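Local coordinates for protein putative antitoxin HigA3 (Mycobacterium tuberculosis H37Rv, PDB 6LTZ) that probably binds DNA through a helix-turn-helix domain and serves as the putative antitoxin, for the toxin HigB3, of a type II toxin-antitoxin system, at residues R40-R45 with K69-G73; V56-M60 with A85-L90. All coordinates share one frame. Residue numbers count along the deposited sequence, not the author numbering.

Contact 1 of 2, residues R40-R45 with K69-G73; sequences RLAEIR and KLESG
In this helix-turn-helix domain of the Cro/C1 type, a buried ion pair joins the first helix, through residues 40-45, to residues 69-73 at the end of helix 64-72, the second helix of the predicted motif and probably the recognition helix. Arg40, extended (phi/psi -124/146), is the N-cap; its N donates to Glu43 OE1 at 3.2 Å, and its CG lies 3.7 Å from Glu71 O. The helix then starts at Leu41, and Leu41 CA is 5.1 Å from Glu71 CA. Leu41, rotamer mt, points across, bringing CD1 3.4 Å from Leu70 O and 4.2 Å from Leu70 CB. Ala42 CB rests 3.7 Å from Glu71 OE2. One turn after Leu41 comes Arg45 (chi1 and chi2 t, chi3 p, chi4 75°), facing Glu71 (chi1 m, chi2 t). The buried carboxylate also bonds to Tyr86 OH and Gln53 NE2. Helix 69-72 ends before Gly73. In the bidentate salt bridge, Arg45 NE lies 2.6 Å from Glu71 OE1, and Arg45 NH2 2.8 Å from Glu71 OE2.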
ATOM      1  N   ARG A  40     -11.125  -3.455   8.463  1.00 80.94           N
ATOM      2  CA  ARG A  40     -10.094  -4.004   9.342  1.00 73.59           C
ATOM      3  C   ARG A  40      -9.307  -5.177   8.711  1.00 63.69           C
ATOM      4  O   ARG A  40      -9.876  -5.976   7.966  1.00 57.37           O
ATOM      5  CB  ARG A  40     -10.760  -4.470  10.642  1.00 71.20           C
ATOM      6  CG  ARG A  40     -10.238  -3.858  11.914  1.00 74.34           C
ATOM      7  CD  ARG A  40     -11.220  -2.843  12.514  1.00 86.17           C
ATOM      8  NE  ARG A  40     -12.574  -3.371  12.685  1.00 97.40           N
ATOM      9  CZ  ARG A  40     -13.620  -2.632  13.047  1.00 98.73           C
ATOM     10  NH1 ARG A  40     -13.462  -1.339  13.287  1.00 92.53           N
ATOM     11  NH2 ARG A  40     -14.822  -3.182  13.173  1.00 98.46           N
ATOM     12  N   LEU A  41      -8.015  -5.305   9.016  1.00 54.97           N
ATOM     13  CA  LEU A  41      -7.263  -6.462   8.527  1.00 47.14           C
ATOM     14  C   LEU A  41      -7.812  -7.748   9.143  1.00 45.21           C
ATOM     15  O   LEU A  41      -7.887  -8.781   8.481  1.00 43.89           O
ATOM     16  CB  LEU A  41      -5.776  -6.318   8.835  1.00 47.19           C
ATOM     17  CG  LEU A  41      -5.029  -5.236   8.051  1.00 45.14           C
ATOM     18  CD1 LEU A  41      -3.591  -5.119   8.527  1.00 48.86           C
ATOM     19  CD2 LEU A  41      -5.073  -5.513   6.559  1.00 46.87           C
ATOM     20  N   ALA A  42      -8.206  -7.669  10.410  1.00 42.51           N
ATOM     21  CA  ALA A  42      -8.735  -8.820  11.138  1.00 44.68           C
ATOM     22  C   ALA A  42      -9.973  -9.420  10.466  1.00 42.54           C
ATOM     23  O   ALA A  42     -10.119 -10.642  10.412  1.00 43.54           O
ATOM     24  CB  ALA A  42      -9.053  -8.426  12.566  1.00 47.08           C
ATOM     25  N   GLU A  43     -10.855  -8.555   9.967  1.00 48.54           N
ATOM     26  CA  GLU A  43     -12.054  -8.968   9.234  1.00 44.42           C
ATOM     27  C   GLU A  43     -11.702  -9.911   8.097  1.00 51.30           C
ATOM     28  O   GLU A  43     -12.321 -10.963   7.908  1.00 40.30           O
ATOM     29  CB  GLU A  43     -12.781  -7.751   8.659  1.00 59.41           C
ATOM     30  CG  GLU A  43     -14.002  -7.290   9.426  1.00 76.16           C
ATOM     31  CD  GLU A  43     -14.631  -6.055   8.803  1.00 82.69           C
ATOM     32  OE1 GLU A  43     -13.948  -5.011   8.728  1.00 75.92           O
ATOM     33  OE2 GLU A  43     -15.800  -6.135   8.370  1.00 84.32           O
ATOM     34  N   ILE A  44     -10.701  -9.487   7.337  1.00 40.41           N
ATOM     35  CA  ILE A  44     -10.163 -10.232   6.215  1.00 52.34           C
ATOM     36  C   ILE A  44      -9.652 -11.603   6.655  1.00 49.09           C
ATOM     37  O   ILE A  44     -10.029 -12.624   6.083  1.00 43.75           O
ATOM     38  CB  ILE A  44      -9.027  -9.430   5.545  1.00 49.96           C
ATOM     39  CG1 ILE A  44      -9.591  -8.154   4.918  1.00 63.54           C
ATOM     40  CG2 ILE A  44      -8.310 -10.250   4.508  1.00 53.89           C
ATOM     41  CD1 ILE A  44      -8.539  -7.188   4.433  1.00 58.82           C
ATOM     42  N   ARG A  45      -8.807 -11.616   7.681  1.00 35.01           N
ATOM     43  CA  ARG A  45      -8.236 -12.858   8.195  1.00 30.66           C
ATOM     44  C   ARG A  45      -9.327 -13.850   8.587  1.00 33.13           C
ATOM     45  O   ARG A  45      -9.291 -15.013   8.188  1.00 37.42           O
ATOM     46  CB  ARG A  45      -7.320 -12.575   9.393  1.00 31.03           C
ATOM     47  CG  ARG A  45      -6.769 -13.833  10.062  1.00 25.71           C
ATOM     48  CD  ARG A  45      -5.646 -13.522  11.047  1.00 28.33           C
ATOM     49  NE  ARG A  45      -6.055 -12.589  12.095  1.00 28.29           N
ATOM     50  CZ  ARG A  45      -6.830 -12.911  13.126  1.00 43.38           C
ATOM     51  NH1 ARG A  45      -7.296 -14.147  13.250  1.00 25.56           N
ATOM     52  NH2 ARG A  45      -7.147 -11.992  14.030  1.00 38.69           N
ATOM     53  N   LYS A  69      -0.822  -4.928  16.498  1.00 46.56           N
ATOM     54  CA  LYS A  69      -0.863  -3.512  16.146  1.00 50.87           C
ATOM     55  C   LYS A  69      -1.324  -3.311  14.707  1.00 42.99           C
ATOM     56  O   LYS A  69      -1.983  -2.324  14.397  1.00 54.43           O
ATOM     57  CB  LYS A  69       0.501  -2.857  16.353  1.00 56.14           C
ATOM     58  CG  LYS A  69       1.080  -3.033  17.750  1.00 69.37           C
ATOM     59  CD  LYS A  69       2.519  -2.533  17.832  1.00 77.79           C
ATOM     60  CE  LYS A  69       3.164  -2.437  16.451  1.00 82.10           C
ATOM     61  NZ  LYS A  69       4.647  -2.574  16.501  1.00 85.81           N
ATOM     62  N   LEU A  70      -0.983  -4.255  13.835  1.00 41.70           N
ATOM     63  CA  LEU A  70      -1.427  -4.213  12.446  1.00 39.39           C
ATOM     64  C   LEU A  70      -2.943  -4.271  12.337  1.00 52.62           C
ATOM     65  O   LEU A  70      -3.556  -3.526  11.571  1.00 47.97           O
ATOM     66  CB  LEU A  70      -0.824  -5.375  11.651  1.00 46.37           C
ATOM     67  CG  LEU A  70       0.472  -5.146  10.882  1.00 44.05           C
ATOM     68  CD1 LEU A  70       0.765  -6.347   9.994  1.00 38.49           C
ATOM     69  CD2 LEU A  70       0.364  -3.882  10.057  1.00 41.48           C
ATOM     70  N   GLU A  71      -3.546  -5.172  13.103  1.00 42.21           N
ATOM     71  CA  GLU A  71      -4.973  -5.429  12.978  1.00 46.11           C
ATOM     72  C   GLU A  71      -5.806  -4.460  13.801  1.00 42.20           C
ATOM     73  O   GLU A  71      -6.998  -4.292  13.551  1.00 58.38           O
ATOM     74  CB  GLU A  71      -5.289  -6.869  13.388  1.00 49.43           C
ATOM     75  CG  GLU A  71      -4.665  -7.908  12.476  1.00 37.98           C
ATOM     76  CD  GLU A  71      -5.132  -9.316  12.788  1.00 48.86           C
ATOM     77  OE1 GLU A  71      -4.866 -10.225  11.968  1.00 37.48           O
ATOM     78  OE2 GLU A  71      -5.762  -9.512  13.850  1.00 45.63           O
ATOM     79  N   SER A  72      -5.178  -3.821  14.781  1.00 43.95           N
ATOM     80  CA  SER A  72      -5.900  -2.917  15.668  1.00 64.32           C
ATOM     81  C   SER A  72      -5.613  -1.463  15.327  1.00 63.13           C
ATOM     82  O   SER A  72      -6.530  -0.672  15.105  1.00 68.68           O
ATOM     83  CB  SER A  72      -5.535  -3.189  17.130  1.00 51.52           C
ATOM     84  OG  SER A  72      -4.199  -2.799  17.406  1.00 57.72           O
ATOM     85  N   GLY A  73      -4.330  -1.123  15.282  1.00 50.92           N
ATOM     86  CA  GLY A  73      -3.910   0.252  15.111  1.00 66.27           C
ATOM     87  C   GLY A  73      -4.187   0.840  13.744  1.00 57.62           C
ATOM     88  O   GLY A  73      -4.737   0.188  12.859  1.00 63.17           O
TER

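Contact 2 of 2, residues V56-M60 with A85-L90; sequences VAALM and AYVAAL
The first helix of the predicted helix-turn-helix motif, 53-60, packs on helix 80-89 of the same Cro/C1-type domain. Segment 56-60 is helical throughout; 85-89 is helical and Leu90 lies just past its end. Their short axes approach to 9.1 Å, with 114° between their N-to-C directions. The register is set by two pairs: Leu59 CA lies 5.7 Å from Ala89 CA, and Met60 CA 6.2 Å from Ala85 CA. At the first of these Ala89 presents only a methyl group, and Ala89 CB receives Leu59 CB at 3.7 Å, Met60 CG at 3.9 Å and Val56 CG1 at 4.1 Å. Val56, with chi1 t, points across the interface, its CG1 3.8 Å from Tyr86 CD1 and its CG2 3.8 Å from Leu90 CD2. Leu59, rotamer mt, reaches Ala89 O with CD1 at 3.5 Å. Met60 leaves its backbone sideways, but chi angles m, t and p return its end to the partner helix: SD lies 3.7 Å from Tyr86 CA, and CE 4.1 Å from Ala85 CB. Its sulfur makes a Met-aromatic contact at the ring edge, SD being 5.3 Å from the centroid of the Tyr86 ring and 76° off the ring normal. Tyr86, chi1 t, sends its hydroxyl beyond the interface, while Leu90 also packs on Phe100 of the second subunit. Between the two segments the contact is apolar, so the pairing rests on van der Waals packing of side chains, while the Tyr86 hydroxyl bonds to Glu71 outside the two segments.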
ATOM      1  N   VAL A  56      -0.334 -16.149  11.824  1.00 26.02           N
ATOM      2  CA  VAL A  56       0.145 -15.117  10.905  1.00 22.61           C
ATOM      3  C   VAL A  56       1.511 -14.577  11.320  1.00 26.78           C
ATOM      4  O   VAL A  56       2.388 -14.379  10.475  1.00 27.67           O
ATOM      5  CB  VAL A  56      -0.852 -13.947  10.801  1.00 29.32           C
ATOM      6  CG1 VAL A  56      -0.299 -12.848   9.889  1.00 29.98           C
ATOM      7  CG2 VAL A  56      -2.187 -14.444  10.274  1.00 29.74           C
ATOM      8  N   ALA A  57       1.697 -14.347  12.617  1.00 25.39           N
ATOM      9  CA  ALA A  57       2.977 -13.850  13.115  1.00 30.78           C
ATOM     10  C   ALA A  57       4.110 -14.813  12.766  1.00 27.09           C
ATOM     11  O   ALA A  57       5.195 -14.389  12.366  1.00 31.69           O
ATOM     12  CB  ALA A  57       2.918 -13.618  14.628  1.00 28.92           C
ATOM     13  N   ALA A  58       3.850 -16.109  12.917  1.00 24.47           N
ATOM     14  CA  ALA A  58       4.852 -17.122  12.604  1.00 25.25           C
ATOM     15  C   ALA A  58       5.162 -17.135  11.110  1.00 25.73           C
ATOM     16  O   ALA A  58       6.316 -17.257  10.708  1.00 27.10           O
ATOM     17  CB  ALA A  58       4.388 -18.493  13.058  1.00 22.43           C
ATOM     18  N   LEU A  59       4.123 -17.007  10.295  1.00 25.30           N
ATOM     19  CA  LEU A  59       4.288 -17.016   8.846  1.00 25.03           C
ATOM     20  C   LEU A  59       5.085 -15.809   8.368  1.00 27.59           C
ATOM     21  O   LEU A  59       5.906 -15.927   7.459  1.00 27.50           O
ATOM     22  CB  LEU A  59       2.919 -17.070   8.162  1.00 20.37           C
ATOM     23  CG  LEU A  59       2.266 -18.451   8.259  1.00 20.74           C
ATOM     24  CD1 LEU A  59       0.770 -18.389   7.989  1.00 19.51           C
ATOM     25  CD2 LEU A  59       2.943 -19.403   7.283  1.00 21.61           C
ATOM     26  N   MET A  60       4.848 -14.658   8.993  1.00 25.25           N
ATOM     27  CA  MET A  60       5.544 -13.415   8.656  1.00 27.84           C
ATOM     28  C   MET A  60       6.932 -13.327   9.283  1.00 35.35           C
ATOM     29  O   MET A  60       7.752 -12.500   8.883  1.00 35.72           O
ATOM     30  CB  MET A  60       4.729 -12.206   9.113  1.00 29.19           C
ATOM     31  CG  MET A  60       3.407 -12.015   8.410  1.00 24.42           C
ATOM     32  SD  MET A  60       2.501 -10.617   9.102  1.00 27.85           S
ATOM     33  CE  MET A  60       3.589  -9.258   8.671  1.00 28.53           C
ATOM     34  N   ALA A  85       3.380  -8.643   3.185  1.00 20.61           N
ATOM     35  CA  ALA A  85       3.747  -9.862   3.899  1.00 20.70           C
ATOM     36  C   ALA A  85       2.576 -10.434   4.684  1.00 26.58           C
ATOM     37  O   ALA A  85       2.417 -11.653   4.795  1.00 23.06           O
ATOM     38  CB  ALA A  85       4.916  -9.586   4.831  1.00 22.43           C
ATOM     39  N   TYR A  86       1.767  -9.541   5.239  1.00 22.47           N
ATOM     40  CA  TYR A  86       0.585  -9.932   5.986  1.00 21.34           C
ATOM     41  C   TYR A  86      -0.422 -10.616   5.062  1.00 28.79           C
ATOM     42  O   TYR A  86      -0.892 -11.713   5.352  1.00 20.59           O
ATOM     43  CB  TYR A  86      -0.036  -8.708   6.666  1.00 22.62           C
ATOM     44  CG  TYR A  86      -1.309  -8.993   7.423  1.00 22.50           C
ATOM     45  CD1 TYR A  86      -1.275  -9.386   8.755  1.00 23.14           C
ATOM     46  CD2 TYR A  86      -2.542  -8.873   6.806  1.00 24.05           C
ATOM     47  CE1 TYR A  86      -2.445  -9.647   9.448  1.00 26.16           C
ATOM     48  CE2 TYR A  86      -3.711  -9.133   7.487  1.00 31.74           C
ATOM     49  CZ  TYR A  86      -3.655  -9.520   8.810  1.00 27.00           C
ATOM     50  OH  TYR A  86      -4.822  -9.772   9.485  1.00 32.68           O
ATOM     51  N   VAL A  87      -0.747  -9.968   3.945  1.00 21.14           N
ATOM     52  CA  VAL A  87      -1.680 -10.548   2.986  1.00 20.01           C
ATOM     53  C   VAL A  87      -1.129 -11.859   2.420  1.00 21.31           C
ATOM     54  O   VAL A  87      -1.870 -12.822   2.238  1.00 23.83           O
ATOM     55  CB  VAL A  87      -2.001  -9.553   1.839  1.00 21.47           C
ATOM     56  CG1 VAL A  87      -2.836 -10.221   0.753  1.00 20.43           C
ATOM     57  CG2 VAL A  87      -2.730  -8.330   2.393  1.00 21.02           C
ATOM     58  N   ALA A  88       0.177 -11.906   2.171  1.00 19.35           N
ATOM     59  CA  ALA A  88       0.801 -13.124   1.662  1.00 20.18           C
ATOM     60  C   ALA A  88       0.684 -14.276   2.662  1.00 20.86           C
ATOM     61  O   ALA A  88       0.492 -15.431   2.278  1.00 19.84           O
ATOM     62  CB  ALA A  88       2.258 -12.874   1.322  1.00 21.00           C
ATOM     63  N   ALA A  89       0.793 -13.962   3.946  1.00 21.54           N
ATOM     64  CA  ALA A  89       0.699 -14.988   4.979  1.00 22.97           C
ATOM     65  C   ALA A  89      -0.717 -15.556   5.055  1.00 23.22           C
ATOM     66  O   ALA A  89      -0.915 -16.713   5.426  1.00 21.72           O
ATOM     67  CB  ALA A  89       1.134 -14.419   6.338  1.00 20.70           C
ATOM     68  N   LEU A  90      -1.702 -14.740   4.689  1.00 21.16           N
ATOM     69  CA  LEU A  90      -3.087 -15.190   4.629  1.00 21.71           C
ATOM     70  C   LEU A  90      -3.365 -16.012   3.366  1.00 21.17           C
ATOM     71  O   LEU A  90      -4.462 -16.522   3.180  1.00 21.33           O
ATOM     72  CB  LEU A  90      -4.041 -13.995   4.690  1.00 29.58           C
ATOM     73  CG  LEU A  90      -4.040 -13.219   6.008  1.00 27.62           C
ATOM     74  CD1 LEU A  90      -5.024 -12.058   5.950  1.00 26.30           C
ATOM     75  CD2 LEU A  90      -4.368 -14.153   7.164  1.00 24.15           C
TER

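How the contacts relate
From the N terminus, the chain passes through helix 41-47, then helix 53-60, the first of the predicted helix-turn-helix motif, before helix 64-72 returns to the start and closes the loop of contact 1. Helix 80-89 then comes back to helix 53-60 and closes contact 2. Because the segments alternate along the sequence, the two closures cross, which ties four helices into one domain; the centres of the two contacts are about 12 Å apart. They also touch directly: Tyr86 OH lies 2.5 Å from Glu71 OE1, a probable hydrogen bond, and Arg45 CD is 3.7 Å from Val56 CG2. The salt bridge of contact 1 thus borders the apolar packing of contact 2.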